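Local coordinates for geranylgeranyl Pyrophosphate Synthetase (Geoglobus acetivorans, PDB 5JFQ), which catalyses the magnesium-dependent addition of three isopentenyl diphosphates to dimethylallyl diphosphate, yielding mainly geranylgeranyl diphosphate and smaller amounts of farnesyl diphosphate, at the interface of chains A and B. Sequence-based numbering; all coordinates share one arbitrary frame. Chains: chain A/B, Geranylgeranyl Pyrophosphate Synthetase.

The interface of chains A and B. Residues chain A 116, 141-142, 144-145; chain B 113-114, 117-118.
A:Tyr116 reaches across the homodimer interface and gives its phenolic OH to the backbone carbonyl O of B:Asp113, 2.8 Å away. The C=O...OH angle is 142° and the hydroxyl sits 31° off the carbonyl plane, an oblique approach to an oxygen that belongs to helix 105-123 of the partner. Helix 105-123 also carries the tyrosine in chain A, and the two-fold symmetry of the dimer repeats the bond with the chains exchanged. CA of B:Asp113 lies at the ring's edge, in its plane, 3.9 Å from CE1 of A:Tyr116. A phenylalanine here would probably leave that carbonyl without its donor from across the interface.

Apolar packing is centred on B:Ala117, whose methyl faces helix 130-159 of chain A as well as the tyrosine, CZ of A:Tyr116 being 4.1 Å from CB of B:Ala117. CB of A:Cys144 meets CB of B:Ala117 at 3.5 Å. One branch of A:Val145 does the touching: CG2, anti to the carbonyl carbon, stands 3.7 Å from CB of B:Ala117. The same CG2 also abuts the aliphatic part of B:Glu118, whose side chain crosses the valine at about a right angle, with CG 3.7 Å from CG2 of A:Val145.

The polar contribution beyond the tyrosine is looser. NH2 of A:Arg142 and OE2 of B:Glu118 are 4.6 Å apart, too far for a salt bridge, though their opposite charges may attract weakly. Within chain A, the guanidinium of A:Arg142 has one face over A:Val145, whose CB lies 3.7 Å above the centre of its plane.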
loop_
_atom_site.group_PDB
_atom_site.type_symbol
_atom_site.label_atom_id
_atom_site.label_comp_id
_atom_site.label_asym_id
_atom_site.label_seq_id
_atom_site.Cartn_x
_atom_site.Cartn_y
_atom_site.Cartn_z
ATOM N N TYR A 116 -0.741 4.949 1.441
ATOM C CA TYR A 116 -0.915 3.638 2.045
ATOM C C TYR A 116 -0.014 3.476 3.257
ATOM O O TYR A 116 -0.471 3.083 4.337
ATOM C CB TYR A 116 -0.601 2.564 1.018
ATOM C CG TYR A 116 -1.348 1.250 1.142
ATOM C CD1 TYR A 116 -1.382 0.394 0.060
ATOM C CD2 TYR A 116 -1.988 0.841 2.327
ATOM C CE1 TYR A 116 -2.033 -0.817 0.109
ATOM C CE2 TYR A 116 -2.662 -0.390 2.390
ATOM C CZ TYR A 116 -2.680 -1.209 1.246
ATOM O OH TYR A 116 -3.314 -2.439 1.147
ATOM N N ALA A 141 -4.991 -3.709 8.246
ATOM C CA ALA A 141 -4.315 -4.417 7.174
ATOM C C ALA A 141 -5.187 -5.526 6.600
ATOM O O ALA A 141 -5.310 -5.651 5.376
ATOM C CB ALA A 141 -2.988 -4.978 7.677
ATOM N N ARG A 142 -5.801 -6.348 7.458
ATOM C CA ARG A 142 -6.673 -7.385 6.913
ATOM C C ARG A 142 -7.808 -6.766 6.101
ATOM O O ARG A 142 -8.194 -7.305 5.058
ATOM C CB ARG A 142 -7.193 -8.291 8.034
ATOM C CG ARG A 142 -8.321 -9.319 7.670
ATOM C CD ARG A 142 -8.106 -10.158 6.395
ATOM N NE ARG A 142 -6.694 -10.402 6.071
ATOM C CZ ARG A 142 -6.258 -11.067 4.997
ATOM N NH1 ARG A 142 -7.124 -11.580 4.113
ATOM N NH2 ARG A 142 -4.948 -11.215 4.810
ATOM N N CYS A 144 -7.628 -3.850 4.456
ATOM C CA CYS A 144 -7.009 -3.440 3.208
ATOM C C CYS A 144 -6.932 -4.606 2.232
ATOM O O CYS A 144 -7.332 -4.476 1.069
ATOM C CB CYS A 144 -5.631 -2.845 3.488
ATOM S SG CYS A 144 -5.740 -1.278 4.335
ATOM N N VAL A 145 -6.469 -5.771 2.701
ATOM C CA VAL A 145 -6.427 -6.947 1.835
ATOM C C VAL A 145 -7.805 -7.243 1.303
ATOM O O VAL A 145 -7.975 -7.576 0.127
ATOM C CB VAL A 145 -5.863 -8.171 2.570
ATOM C CG1 VAL A 145 -6.249 -9.445 1.814
ATOM C CG2 VAL A 145 -4.356 -8.052 2.706
ATOM N N ASP B 113 -0.749 -3.964 -3.900
ATOM C CA ASP B 113 -1.542 -3.402 -2.807
ATOM C C ASP B 113 -1.864 -4.458 -1.763
ATOM O O ASP B 113 -1.956 -4.143 -0.571
ATOM C CB ASP B 113 -2.843 -2.804 -3.327
ATOM C CG ASP B 113 -2.648 -1.478 -4.015
ATOM O OD1 ASP B 113 -1.527 -0.935 -3.996
ATOM O OD2 ASP B 113 -3.640 -0.969 -4.575
ATOM N N THR B 114 -2.039 -5.708 -2.203
ATOM C CA THR B 114 -2.336 -6.812 -1.302
ATOM C C THR B 114 -1.101 -7.226 -0.518
ATOM O O THR B 114 -1.141 -7.351 0.712
ATOM C CB THR B 114 -2.867 -8.006 -2.087
ATOM O OG1 THR B 114 -4.090 -7.658 -2.756
ATOM C CG2 THR B 114 -3.096 -9.179 -1.134
ATOM N N ALA B 117 -0.479 -4.543 2.224
ATOM C CA ALA B 117 -1.214 -4.741 3.467
ATOM C C ALA B 117 -0.745 -6.009 4.175
ATOM O O ALA B 117 -0.575 -6.020 5.405
ATOM C CB ALA B 117 -2.722 -4.799 3.199
ATOM N N GLU B 118 -0.512 -7.082 3.410
ATOM C CA GLU B 118 -0.133 -8.341 4.028
ATOM C C GLU B 118 1.132 -8.181 4.854
ATOM O O GLU B 118 1.262 -8.805 5.917
ATOM C CB GLU B 118 0.022 -9.427 2.967
ATOM C CG GLU B 118 -1.295 -10.100 2.597
ATOM C CD GLU B 118 -1.166 -11.117 1.456
ATOM O OE1 GLU B 118 -0.365 -10.884 0.508
ATOM O OE2 GLU B 118 -1.887 -12.149 1.504
#